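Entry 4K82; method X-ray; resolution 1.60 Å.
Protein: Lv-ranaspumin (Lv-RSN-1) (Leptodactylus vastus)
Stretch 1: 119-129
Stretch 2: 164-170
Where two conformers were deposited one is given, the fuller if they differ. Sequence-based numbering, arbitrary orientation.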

# COMPACT_ATOMS: atom_id res chain seq x y z
N LYS A 119 6.22 -0.57 7.25
CA LYS A 119 7.26 -1.57 7.11
C LYS A 119 7.93 -1.53 5.74
O LYS A 119 9.15 -1.69 5.63
CB LYS A 119 6.71 -2.95 7.45
CG LYS A 119 6.50 -3.13 8.95
CD LYS A 119 5.63 -4.34 9.23
CE LYS A 119 5.14 -4.35 10.67
NZ LYS A 119 6.27 -4.55 11.61
N MET A 120 7.14 -1.28 4.69
CA MET A 120 7.71 -1.17 3.35
C MET A 120 8.58 0.07 3.17
O MET A 120 9.55 0.04 2.43
CB MET A 120 6.60 -1.22 2.30
CG MET A 120 5.72 -2.44 2.43
SD MET A 120 6.59 -3.96 1.94
CE MET A 120 6.44 -3.86 0.17
N LEU A 121 8.24 1.17 3.86
CA LEU A 121 9.07 2.36 3.83
C LEU A 121 10.42 2.07 4.48
O LEU A 121 11.46 2.53 4.01
CB LEU A 121 8.38 3.52 4.56
CG LEU A 121 7.11 4.07 3.90
CD1 LEU A 121 6.41 5.05 4.82
CD2 LEU A 121 7.45 4.71 2.56
N ASP A 122 10.40 1.29 5.56
CA ASP A 122 11.63 0.97 6.28
C ASP A 122 12.57 0.08 5.44
O ASP A 122 13.74 -0.08 5.76
CB ASP A 122 11.32 0.35 7.64
CG ASP A 122 10.88 1.38 8.67
OD1 ASP A 122 11.26 2.56 8.53
OD2 ASP A 122 10.15 1.01 9.62
N ASN A 123 12.03 -0.48 4.36
CA ASN A 123 12.83 -1.25 3.39
C ASN A 123 13.19 -0.46 2.13
O ASN A 123 13.63 -1.04 1.13
CB ASN A 123 12.08 -2.53 3.00
CG ASN A 123 11.87 -3.46 4.18
OD1 ASN A 123 12.62 -3.43 5.15
ND2 ASN A 123 10.85 -4.30 4.09
N LYS A 124 12.98 0.85 2.19
CA LYS A 124 13.30 1.75 1.09
C LYS A 124 12.44 1.48 -0.15
O LYS A 124 12.90 1.64 -1.28
CB LYS A 124 14.79 1.69 0.75
CG LYS A 124 15.72 1.85 1.95
CD LYS A 124 15.44 3.14 2.70
CE LYS A 124 16.46 3.36 3.81
NZ LYS A 124 16.54 2.19 4.74
N CYS A 125 11.19 1.10 0.08
CA CYS A 125 10.26 0.83 -1.03
C CYS A 125 9.50 2.05 -1.55
O CYS A 125 8.66 1.90 -2.44
CB CYS A 125 9.23 -0.21 -0.63
SG CYS A 125 9.90 -1.83 -0.35
N LEU A 126 9.76 3.24 -1.01
CA LEU A 126 9.04 4.42 -1.47
C LEU A 126 8.94 4.60 -3.00
O LEU A 126 7.85 4.79 -3.52
CB LEU A 126 9.57 5.69 -0.81
CG LEU A 126 8.87 6.95 -1.29
CD1 LEU A 126 7.44 6.99 -0.79
CD2 LEU A 126 9.64 8.18 -0.85
N PRO A 127 10.08 4.52 -3.73
CA PRO A 127 9.99 4.70 -5.19
C PRO A 127 8.97 3.78 -5.88
O PRO A 127 8.40 4.17 -6.90
CB PRO A 127 11.41 4.36 -5.67
CG PRO A 127 12.26 4.72 -4.52
CD PRO A 127 11.48 4.35 -3.30
N LYS A 128 8.75 2.59 -5.32
CA LYS A 128 7.78 1.66 -5.88
C LYS A 128 6.34 1.90 -5.37
O LYS A 128 5.37 1.67 -6.10
CB LYS A 128 8.21 0.21 -5.60
CG LYS A 128 9.38 -0.28 -6.46
CD LYS A 128 8.93 -0.70 -7.85
CE LYS A 128 10.11 -0.99 -8.78
NZ LYS A 128 10.92 -2.16 -8.36
N ILE A 129 6.22 2.35 -4.12
CA ILE A 129 4.95 2.80 -3.57
C ILE A 129 4.43 3.96 -4.43
O ILE A 129 3.24 4.05 -4.75
CB ILE A 129 5.12 3.27 -2.11
CG1 ILE A 129 5.24 2.07 -1.17
CG2 ILE A 129 3.95 4.15 -1.67
CD1 ILE A 129 5.61 2.45 0.26
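Stretch 2 164-170: ERLPCVL

When a chain changes direction between two helices, the corner it leaves can be filled by a second segment that presents its own short turn, and the contact between residues 119-129 and 164-170 of Lv-ranaspumin is a compact example. The first stretch arrives in a helix that includes Met 120 and Leu 121, turns, and leaves as a new helix at Leu 126. The turn is a type I beta turn from Leu 121 to Lys 124, with Lys 124 N bonded to Leu 121 O at 2.9 Å, and Met 120 O accepts from both Asn 123 N (3.2 Å) and Cys 125 N (3.1 Å). Lys 124 has positive phi and psi (65/35), a left-handed conformation just before the second helix.

Against this bend lies the second stretch, itself bent: a weakly bonded helix lies at about 164-165, Leu 166 lies outside helical geometry (-129/66), and residues 167-170 form a 3-10 segment, tied by Leu 170 N to Pro 167 O at 2.9 Å. The two chains run in opposite senses. Asn 123 faces Val 169, with CA atoms 5.6 Å apart, Cys 125 faces Cys 168 at 5.3 Å between CA atoms, and Lys 128 faces Leu 166 at 7.5 Å between theirs, so the CA atoms come nearest at Cys 125 and Cys 168, just past the turn, and are farther apart at Lys 128 and Leu 166.

The wider gap at Lys 128 is filled by side chains. Lys 128 points toward the second stretch; its CB rests 3.5 Å from Leu 166 CD1, while its side chain, bent at chi1 and chi2 (both m), places NZ 2.9 Å from Arg 165 O. This is the only direct hydrogen bond across the contact, made to the backbone carbonyl of Arg 165. A water extends the link, accepting from Lys 128 NZ at 3.1 Å and from Cys 168 N at 3.2 Å, and sits between the lysine and the start of the 3-10 segment.

Leu 166 also reaches the other helix. Its CB points sideways, but the end of the side chain comes nearer, and CD2 meets Met 120 CE at 3.5 Å. The methionine is its counterpart, with a sideways CB and an end that bends inward; its SD packs 3.7 Å from Val 169 CG2. Met 120 thus lies against two apolar bumps of the second stretch, all three residues being buried.

At the middle, Cys 168 points toward the first stretch and fits close to the backbone where the turn gives way to the second helix: its CB is 3.7 Å from Lys 124 O, and its SG is 3.2 Å from Cys 125 SG, too far for a disulfide in the conformer described, one of two deposited. Asn 123 O and Cys 168 O, both acceptors, lie 3.0 Å apart and are not hydrogen-bonded. The general lesson is that bent segments can pack by fitting side chains into each other's bends, burying 400 Å² in all.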

# COMPACT_ATOMS: atom_id res chain seq x y z
N GLU A 164 11.21 -10.36 -7.43
CA GLU A 164 12.14 -9.83 -8.41
C GLU A 164 11.68 -8.47 -8.94
O GLU A 164 12.50 -7.64 -9.33
CB GLU A 164 12.35 -10.82 -9.56
CG GLU A 164 13.68 -10.62 -10.23
CD GLU A 164 13.96 -11.65 -11.29
OE1 GLU A 164 13.00 -12.08 -11.96
OE2 GLU A 164 15.15 -12.03 -11.44
N ARG A 165 10.37 -8.24 -8.93
CA ARG A 165 9.82 -6.96 -9.38
C ARG A 165 9.78 -5.93 -8.25
O ARG A 165 9.65 -4.73 -8.50
CB ARG A 165 8.42 -7.16 -9.96
CG ARG A 165 8.33 -8.26 -11.00
CD ARG A 165 6.89 -8.41 -11.47
NE ARG A 165 5.97 -8.38 -10.34
CZ ARG A 165 5.13 -9.36 -10.02
NH1 ARG A 165 5.08 -10.47 -10.76
NH2 ARG A 165 4.35 -9.24 -8.96
N LEU A 166 9.90 -6.39 -7.01
CA LEU A 166 9.94 -5.48 -5.88
C LEU A 166 11.14 -5.79 -4.96
O LEU A 166 10.95 -6.17 -3.81
CB LEU A 166 8.63 -5.56 -5.09
CG LEU A 166 8.36 -4.46 -4.06
CD1 LEU A 166 7.94 -3.16 -4.72
CD2 LEU A 166 7.31 -4.92 -3.05
N PRO A 167 12.38 -5.59 -5.47
CA PRO A 167 13.59 -6.01 -4.76
C PRO A 167 13.86 -5.24 -3.47
O PRO A 167 14.57 -5.74 -2.60
CB PRO A 167 14.71 -5.74 -5.77
CG PRO A 167 14.16 -4.71 -6.70
CD PRO A 167 12.69 -5.01 -6.79
N CYS A 168 13.31 -4.04 -3.36
CA CYS A 168 13.44 -3.25 -2.14
C CYS A 168 12.98 -4.01 -0.89
O CYS A 168 13.55 -3.85 0.19
CB CYS A 168 12.68 -1.93 -2.30
SG CYS A 168 11.17 -2.03 -3.32
N VAL A 169 11.96 -4.86 -1.03
CA VAL A 169 11.43 -5.62 0.11
C VAL A 169 12.44 -6.65 0.61
O VAL A 169 12.35 -7.10 1.76
CB VAL A 169 10.07 -6.28 -0.20
CG1 VAL A 169 10.28 -7.67 -0.75
CG2 VAL A 169 9.23 -6.36 1.05
N LEU A 170 13.41 -7.01 -0.22
CA LEU A 170 14.47 -7.93 0.19
C LEU A 170 15.41 -7.27 1.20
O LEU A 170 16.21 -7.94 1.86
CB LEU A 170 15.26 -8.44 -1.01
CG LEU A 170 14.45 -9.01 -2.18
CD1 LEU A 170 15.36 -9.47 -3.32
CD2 LEU A 170 13.57 -10.15 -1.71
O HOH W 1 12.36 -2.01 -5.61